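Local atomic coordinates of uncharacterized protein YJL217W (Saccharomyces cerevisiae, PDB entry 3O12), a protein that acts in galactose metabolism through the GAL83 protein and may control how much of the enolase ENO1 is present. Residues Asp58-Glu62 / Thr63-Phe67; Val128-Asn131 / Gly132-Trp136. All blocks are in the same frame, centred on the assembly; numbering follows the deposited sequence.

Contact 1 of 2, residues Asp58-Glu62 / Thr63-Phe67; sequences DFWRE and TFYGF. With EDO (1,2-ethanediol), chain H; EDO (1,2-ethanediol), chain G.
W60 meets T63, Y65 and F67 where the chain bends round after strand 59-61. W60 NE1 gives its hydrogen to T63 O at 3.0 Å. The acceptor lies almost in the indole plane, but the bond is bent, with an angle of 142° at the hydrogen. The ring edge of Y65 points toward the face of W60 in an offset edge-to-face pair, with NE1 of W60 3.8 Å from CD2 of Y65. F67 joins obliquely, CE1 lying 3.9 Å from W60 CD1. The three rings form an aromatic cluster, with W60 buried and Y65 exposed. CG of W60 is anti to the backbone N (chi1 -172°), which carries the indole to the loop. Two classic gamma turns shape that loop. One is centred on E62, where T63 N bonds R61 O at 2.8 Å. The other is centred on F64, where Y65 N bonds T63 O at 2.7 Å. T63 O thus takes two donors, both from the same face of its carbonyl plane. G66 N to E62 O and E62 N to F67 O, each 2.9 Å, close the bend. The ethanediol of chain H lies over one W60 face, and its O2 donates a hydrogen bond to D58 OD2 at 2.6 Å. R69 makes a cation-pi contact with F67.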
ATOM      1  N   ASP A  58     -10.242  -5.336  -4.137  1.00 14.02           N
ATOM      2  CA  ASP A  58      -9.001  -5.560  -4.886  1.00 16.90           C
ATOM      3  C   ASP A  58      -8.606  -4.312  -5.681  1.00 14.92           C
ATOM      4  O   ASP A  58      -9.430  -3.427  -5.924  1.00 15.32           O
ATOM      5  CB  ASP A  58      -9.180  -6.762  -5.831  1.00 18.38           C
ATOM      6  CG  ASP A  58      -7.856  -7.385  -6.283  1.00 22.74           C
ATOM      7  OD1 ASP A  58      -6.778  -7.004  -5.775  1.00 21.63           O
ATOM      8  OD2 ASP A  58      -7.920  -8.291  -7.148  1.00 28.73           O
ATOM      9  N   PHE A  59      -7.342  -4.260  -6.097  1.00 14.30           N
ATOM     10  CA  PHE A  59      -6.856  -3.229  -7.005  1.00 13.27           C
ATOM     11  C   PHE A  59      -6.081  -3.929  -8.107  1.00 14.12           C
ATOM     12  O   PHE A  59      -5.076  -4.587  -7.832  1.00 14.11           O
ATOM     13  CB  PHE A  59      -5.899  -2.264  -6.291  1.00 14.40           C
ATOM     14  CG  PHE A  59      -6.573  -1.263  -5.392  1.00 15.00           C
ATOM     15  CD1 PHE A  59      -7.416  -0.284  -5.917  1.00 14.55           C
ATOM     16  CD2 PHE A  59      -6.314  -1.269  -4.028  1.00 13.14           C
ATOM     17  CE1 PHE A  59      -8.017   0.657  -5.077  1.00 13.88           C
ATOM     18  CE2 PHE A  59      -6.913  -0.330  -3.182  1.00 13.50           C
ATOM     19  CZ  PHE A  59      -7.761   0.622  -3.707  1.00 15.08           C
ATOM     20  N   TRP A  60      -6.536  -3.781  -9.345  1.00 12.16           N
ATOM     21  CA  TRP A  60      -5.864  -4.394 -10.490  1.00 13.30           C
ATOM     22  C   TRP A  60      -6.372  -3.730 -11.754  1.00 14.12           C
ATOM     23  O   TRP A  60      -7.546  -3.402 -11.836  1.00 15.49           O
ATOM     24  CB  TRP A  60      -6.163  -5.901 -10.572  1.00 13.86           C
ATOM     25  CG  TRP A  60      -5.340  -6.583 -11.627  1.00 13.87           C
ATOM     26  CD1 TRP A  60      -5.735  -6.953 -12.892  1.00 15.25           C
ATOM     27  CD2 TRP A  60      -3.964  -6.957 -11.511  1.00 13.42           C
ATOM     28  NE1 TRP A  60      -4.681  -7.547 -13.558  1.00 14.47           N
ATOM     29  CE2 TRP A  60      -3.586  -7.555 -12.731  1.00 13.34           C
ATOM     30  CE3 TRP A  60      -3.012  -6.841 -10.491  1.00 13.83           C
ATOM     31  CZ2 TRP A  60      -2.293  -8.036 -12.957  1.00 15.48           C
ATOM     32  CZ3 TRP A  60      -1.726  -7.320 -10.718  1.00 13.98           C
ATOM     33  CH2 TRP A  60      -1.382  -7.911 -11.946  1.00 13.97           C
ATOM     34  N   ARG A  61      -5.500  -3.543 -12.743  1.00 13.72           N
ATOM     35  CA  ARG A  61      -5.947  -3.025 -14.034  1.00 14.95           C
ATOM     36  C   ARG A  61      -5.457  -3.872 -15.203  1.00 13.96           C
ATOM     37  O   ARG A  61      -4.292  -3.792 -15.598  1.00 14.37           O
ATOM     38  CB  ARG A  61      -5.522  -1.566 -14.248  1.00 20.21           C
ATOM     39  CG  ARG A  61      -6.543  -0.552 -13.786  1.00 32.77           C
ATOM     40  CD  ARG A  61      -6.163   0.866 -14.211  1.00 24.79           C
ATOM     41  NE  ARG A  61      -6.498   1.186 -15.598  1.00 30.89           N
ATOM     42  CZ  ARG A  61      -7.706   1.564 -16.010  1.00 33.54           C
ATOM     43  NH1 ARG A  61      -7.913   1.848 -17.290  1.00 43.96           N
ATOM     44  NH2 ARG A  61      -8.714   1.648 -15.151  1.00 29.09           N
ATOM     45  N   GLU A  62      -6.375  -4.694 -15.719  1.00 15.33           N
ATOM     46  CA  GLU A  62      -6.298  -5.314 -17.050  1.00 18.64           C
ATOM     47  C   GLU A  62      -5.314  -6.461 -17.256  1.00 15.94           C
ATOM     48  O   GLU A  62      -5.697  -7.534 -17.726  1.00 18.85           O
ATOM     49  CB  GLU A  62      -6.075  -4.250 -18.132  1.00 20.70           C
ATOM     50  CG  GLU A  62      -6.051  -4.809 -19.550  1.00 37.09           C
ATOM     51  CD  GLU A  62      -7.310  -5.592 -19.901  1.00 54.88           C
ATOM     52  OE1 GLU A  62      -8.367  -5.348 -19.279  1.00 59.72           O
ATOM     53  OE2 GLU A  62      -7.241  -6.452 -20.805  1.00 60.28           O
ATOM     54  N   THR A  63      -4.045  -6.237 -16.941  1.00 13.90           N
ATOM     55  CA  THR A  63      -2.994  -7.164 -17.355  1.00 14.69           C
ATOM     56  C   THR A  63      -3.308  -8.630 -17.086  1.00 15.91           C
ATOM     57  O   THR A  63      -3.551  -9.018 -15.941  1.00 15.45           O
ATOM     58  CB  THR A  63      -1.688  -6.806 -16.651  1.00 15.58           C
ATOM     59  OG1 THR A  63      -1.458  -5.401 -16.819  1.00 16.12           O
ATOM     60  CG2 THR A  63      -0.524  -7.591 -17.228  1.00 16.82           C
ATOM     61  N   PHE A  64      -3.282  -9.424 -18.160  1.00 15.29           N
ATOM     62  CA  PHE A  64      -3.393 -10.890 -18.120  1.00 16.81           C
ATOM     63  C   PHE A  64      -4.795 -11.397 -17.773  1.00 16.13           C
ATOM     64  O   PHE A  64      -5.402 -12.141 -18.551  1.00 19.40           O
ATOM     65  CB  PHE A  64      -2.333 -11.490 -17.188  1.00 16.45           C
ATOM     66  CG  PHE A  64      -2.277 -12.984 -17.211  1.00 18.18           C
ATOM     67  CD1 PHE A  64      -1.806 -13.653 -18.328  1.00 18.72           C
ATOM     68  CD2 PHE A  64      -2.668 -13.719 -16.103  1.00 22.17           C
ATOM     69  CE1 PHE A  64      -1.737 -15.042 -18.347  1.00 22.29           C
ATOM     70  CE2 PHE A  64      -2.605 -15.102 -16.115  1.00 24.65           C
ATOM     71  CZ  PHE A  64      -2.139 -15.761 -17.235  1.00 23.21           C
ATOM     72  N   TYR A  65      -5.315 -10.970 -16.623  1.00 16.67           N
ATOM     73  CA  TYR A  65      -6.599 -11.474 -16.137  1.00 17.29           C
ATOM     74  C   TYR A  65      -7.804 -10.863 -16.849  1.00 17.94           C
ATOM     75  O   TYR A  65      -8.897 -11.435 -16.830  1.00 21.20           O
ATOM     76  CB  TYR A  65      -6.694 -11.287 -14.618  1.00 17.90           C
ATOM     77  CG  TYR A  65      -5.599 -12.022 -13.879  1.00 19.73           C
ATOM     78  CD1 TYR A  65      -5.697 -13.386 -13.627  1.00 23.41           C
ATOM     79  CD2 TYR A  65      -4.460 -11.356 -13.448  1.00 21.46           C
ATOM     80  CE1 TYR A  65      -4.689 -14.065 -12.967  1.00 23.70           C
ATOM     81  CE2 TYR A  65      -3.449 -12.027 -12.777  1.00 21.20           C
ATOM     82  CZ  TYR A  65      -3.573 -13.374 -12.538  1.00 22.84           C
ATOM     83  OH  TYR A  65      -2.573 -14.054 -11.880  1.00 28.59           O
ATOM     84  N   GLY A  66      -7.615  -9.700 -17.463  1.00 18.38           N
ATOM     85  CA  GLY A  66      -8.662  -9.119 -18.284  1.00 19.45           C
ATOM     86  C   GLY A  66      -9.813  -8.513 -17.501  1.00 22.44           C
ATOM     87  O   GLY A  66     -10.927  -8.389 -18.012  1.00 26.56           O
ATOM     88  N   PHE A  67      -9.563  -8.160 -16.249  1.00 18.04           N
ATOM     89  CA  PHE A  67     -10.544  -7.403 -15.492  1.00 20.90           C
ATOM     90  C   PHE A  67      -9.876  -6.225 -14.814  1.00 18.63           C
ATOM     91  O   PHE A  67      -8.647  -6.146 -14.727  1.00 16.97           O
ATOM     92  CB  PHE A  67     -11.289  -8.278 -14.479  1.00 20.66           C
ATOM     93  CG  PHE A  67     -10.395  -9.019 -13.515  1.00 22.51           C
ATOM     94  CD1 PHE A  67      -9.621  -8.338 -12.594  1.00 22.73           C
ATOM     95  CD2 PHE A  67     -10.354 -10.408 -13.518  1.00 24.60           C
ATOM     96  CE1 PHE A  67      -8.808  -9.023 -11.703  1.00 26.03           C
ATOM     97  CE2 PHE A  67      -9.556 -11.095 -12.626  1.00 21.02           C
ATOM     98  CZ  PHE A  67      -8.775 -10.405 -11.725  1.00 24.72           C
TER
HETATM   99  C1  EDO H 207      -4.251 -10.444  -9.697  1.00 39.97           C
HETATM  100  O1  EDO H 207      -4.482 -11.762  -9.188  1.00 45.44           O
HETATM  101  C2  EDO H 207      -5.514  -9.607  -9.522  1.00 41.01           C
HETATM  102  O2  EDO H 207      -5.758  -9.414  -8.125  1.00 44.61           O
HETATM  103  C1  EDO G 206      -1.527  -8.324  -6.804  1.00 31.96           C
HETATM  104  O1  EDO G 206      -1.339  -8.158  -5.394  1.00 46.42           O
HETATM  105  C2  EDO G 206      -2.913  -7.827  -7.187  1.00 25.94           C
HETATM  106  O2  EDO G 206      -3.911  -8.346  -6.295  1.00 46.52           O

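Contact 2 of 2, residues Val128-Asn131 / Gly132-Trp136; sequences VLTN and GKSDW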
ATOM      1  N   VAL A 128       2.735  -3.629  -7.106  1.00 12.12           N
ATOM      2  CA  VAL A 128       2.065  -3.497  -8.388  1.00 11.64           C
ATOM      3  C   VAL A 128       2.099  -2.037  -8.788  1.00 11.18           C
ATOM      4  O   VAL A 128       1.560  -1.186  -8.079  1.00 11.90           O
ATOM      5  CB  VAL A 128       0.611  -3.972  -8.334  1.00 11.85           C
ATOM      6  CG1 VAL A 128      -0.066  -3.792  -9.712  1.00 14.19           C
ATOM      7  CG2 VAL A 128       0.538  -5.431  -7.901  1.00 13.49           C
ATOM      8  N   LEU A 129       2.750  -1.736  -9.903  1.00 10.70           N
ATOM      9  CA  LEU A 129       2.796  -0.398 -10.456  1.00 11.99           C
ATOM     10  C   LEU A 129       1.856  -0.357 -11.640  1.00 13.06           C
ATOM     11  O   LEU A 129       2.018  -1.132 -12.586  1.00 13.43           O
ATOM     12  CB  LEU A 129       4.222  -0.055 -10.897  1.00 15.76           C
ATOM     13  CG  LEU A 129       4.522   1.419 -11.187  1.00 21.25           C
ATOM     14  CD1 LEU A 129       6.024   1.648 -11.226  1.00 26.86           C
ATOM     15  CD2 LEU A 129       3.872   1.867 -12.472  1.00 25.75           C
ATOM     16  N   THR A 130       0.867   0.524 -11.574  1.00 12.83           N
ATOM     17  CA  THR A 130      -0.155   0.618 -12.603  1.00 10.59           C
ATOM     18  C   THR A 130      -0.025   1.955 -13.298  1.00 13.14           C
ATOM     19  O   THR A 130      -0.165   3.016 -12.687  1.00 13.28           O
ATOM     20  CB  THR A 130      -1.546   0.434 -11.982  1.00 12.76           C
ATOM     21  OG1 THR A 130      -1.607  -0.885 -11.426  1.00 12.44           O
ATOM     22  CG2 THR A 130      -2.646   0.597 -13.022  1.00 14.20           C
ATOM     23  N   ASN A 131       0.317   1.902 -14.577  1.00 17.37           N
ATOM     24  CA  ASN A 131       0.293   3.084 -15.418  1.00 18.27           C
ATOM     25  C   ASN A 131      -0.510   2.707 -16.633  1.00 17.55           C
ATOM     26  O   ASN A 131       0.040   2.212 -17.623  1.00 22.18           O
ATOM     27  CB  ASN A 131       1.712   3.505 -15.787  1.00 22.09           C
ATOM     28  CG  ASN A 131       1.765   4.908 -16.364  1.00 22.78           C
ATOM     29  OD1 ASN A 131       0.793   5.389 -16.942  1.00 28.21           O
ATOM     30  ND2 ASN A 131       2.905   5.568 -16.211  1.00 38.41           N
ATOM     31  N   GLY A 132      -1.822   2.885 -16.541  1.00 18.03           N
ATOM     32  CA  GLY A 132      -2.730   2.363 -17.544  1.00 22.83           C
ATOM     33  C   GLY A 132      -3.012   0.901 -17.254  1.00 17.27           C
ATOM     34  O   GLY A 132      -4.166   0.507 -17.089  1.00 22.23           O
ATOM     35  N   LYS A 133      -1.949   0.102 -17.194  1.00 19.05           N
ATOM     36  CA  LYS A 133      -2.064  -1.319 -16.871  1.00 16.60           C
ATOM     37  C   LYS A 133      -1.122  -1.701 -15.729  1.00 14.92           C
ATOM     38  O   LYS A 133      -0.106  -1.027 -15.488  1.00 15.72           O
ATOM     39  CB  LYS A 133      -1.748  -2.167 -18.100  1.00 16.13           C
ATOM     40  CG  LYS A 133      -2.727  -2.002 -19.245  1.00 17.72           C
ATOM     41  CD  LYS A 133      -2.289  -2.906 -20.395  1.00 21.25           C
ATOM     42  CE  LYS A 133      -3.110  -2.707 -21.653  1.00 43.61           C
ATOM     43  NZ  LYS A 133      -2.524  -3.503 -22.773  1.00 49.70           N
ATOM     44  N   SER A 134      -1.458  -2.789 -15.033  1.00 13.65           N
ATOM     45  CA  SER A 134      -0.695  -3.252 -13.858  1.00 12.79           C
ATOM     46  C   SER A 134       0.560  -4.091 -14.173  1.00 12.42           C
ATOM     47  O   SER A 134       0.530  -4.982 -15.029  1.00 15.42           O
ATOM     48  CB  SER A 134      -1.602  -4.058 -12.924  1.00 13.49           C
ATOM     49  OG  SER A 134      -2.686  -3.277 -12.431  1.00 12.84           O
ATOM     50  N   ASP A 135       1.640  -3.797 -13.443  1.00 12.53           N
ATOM     51  CA  ASP A 135       2.920  -4.518 -13.514  1.00 12.46           C
ATOM     52  C   ASP A 135       3.278  -5.000 -12.113  1.00 12.96           C
ATOM     53  O   ASP A 135       3.642  -4.211 -11.226  1.00 12.08           O
ATOM     54  CB  ASP A 135       4.013  -3.590 -14.072  1.00 13.88           C
ATOM     55  CG  ASP A 135       5.406  -4.216 -14.062  1.00 19.05           C
ATOM     56  OD1 ASP A 135       5.630  -5.297 -13.449  1.00 15.81           O
ATOM     57  OD2 ASP A 135       6.308  -3.599 -14.681  1.00 21.13           O
ATOM     58  N   TRP A 136       3.159  -6.303 -11.920  1.00 11.66           N
ATOM     59  CA  TRP A 136       3.230  -6.950 -10.620  1.00 12.32           C
ATOM     60  C   TRP A 136       4.544  -7.691 -10.455  1.00 11.63           C
ATOM     61  O   TRP A 136       4.930  -8.480 -11.312  1.00 11.58           O
ATOM     62  CB  TRP A 136       2.057  -7.932 -10.559  1.00 15.15           C
ATOM     63  CG  TRP A 136       1.899  -8.785  -9.339  1.00 15.64           C
ATOM     64  CD1 TRP A 136       2.293  -8.504  -8.057  1.00 17.59           C
ATOM     65  CD2 TRP A 136       1.223 -10.043  -9.287  1.00 20.38           C
ATOM     66  NE1 TRP A 136       1.921  -9.530  -7.215  1.00 19.60           N
ATOM     67  CE2 TRP A 136       1.267 -10.488  -7.948  1.00 28.44           C
ATOM     68  CE3 TRP A 136       0.583 -10.837 -10.246  1.00 21.63           C
ATOM     69  CZ2 TRP A 136       0.702 -11.697  -7.549  1.00 25.41           C
ATOM     70  CZ3 TRP A 136       0.027 -12.039  -9.849  1.00 23.23           C
ATOM     71  CH2 TRP A 136       0.087 -12.454  -8.509  1.00 25.30           C
TER
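A tight beta hairpin joins strands 122-131 and 134-140, and this contact is its turn end. The short segments 128-131 and 134-136 run antiparallel, with an angle of 161° between their directions. L129 and D135 form the hydrogen-bonded pair. L129 N bonds D135 O, and D135 N bonds L129 O at 2.8 Å. V128 with W136 and T130 with S134 are the non-hydrogen-bonded pairs on either side. Here CA-H...O contacts fill in, V128 CA lying 3.3 Å from D135 O and T130 CA the same distance from K133 O. The turn itself is a classic gamma turn centred on G132, whose phi is positive. K133 N reaches N131 O at 2.9 Å in a weak bond. N131 N reaches K133 O at 3.1 Å.

V128, T130, S134 and W136 share one face of the hairpin. T130 OG1 and S134 OG are hydrogen-bonded across the strands at 2.8 Å. Each hydroxyl sits beside its own backbone N, at chi1 near -60°, and the two meet tip to tip. S134 OG also accepts from R61 N, so this buried hydroxyl has one partner across the hairpin and another on strand 59-61. V128 divides its methyls: CG1 packs on S134 CB at 3.6 Å, and CG2 sits 3.5 Å from W136 CD1. The indole NH of W136 bonds S126 OG earlier in strand 122-131.

The hairpin is flanked by strand 110-119, which pairs with 128-131 through V128 to K113 and T130 to W111. Strand 59-61 meets the face carrying T130 and S134. On the other face, L129 rests on R174 and A176 of strand 172-177.

Overall arrangement
Contact 1 comes first along the chain. It closes the bend between strand 59-61 and strand 68-78. Contact 2 follows in series and closes the hairpin between strands 122-131 and 134-140, so neither encloses the other. All these strands belong to the same antiparallel sheet. The two centres are about 9 Å apart, on the same side of the chain's centre. The contacts also touch directly. T63 OG1 is 2.7 Å from S134 O, a probable hydrogen bond, and W60 CH2 packs on W136 CB at 3.7 Å. R61 NE bonds G132 O at the hairpin turn. The bend after strand 59-61 is thereby tied to the hairpin.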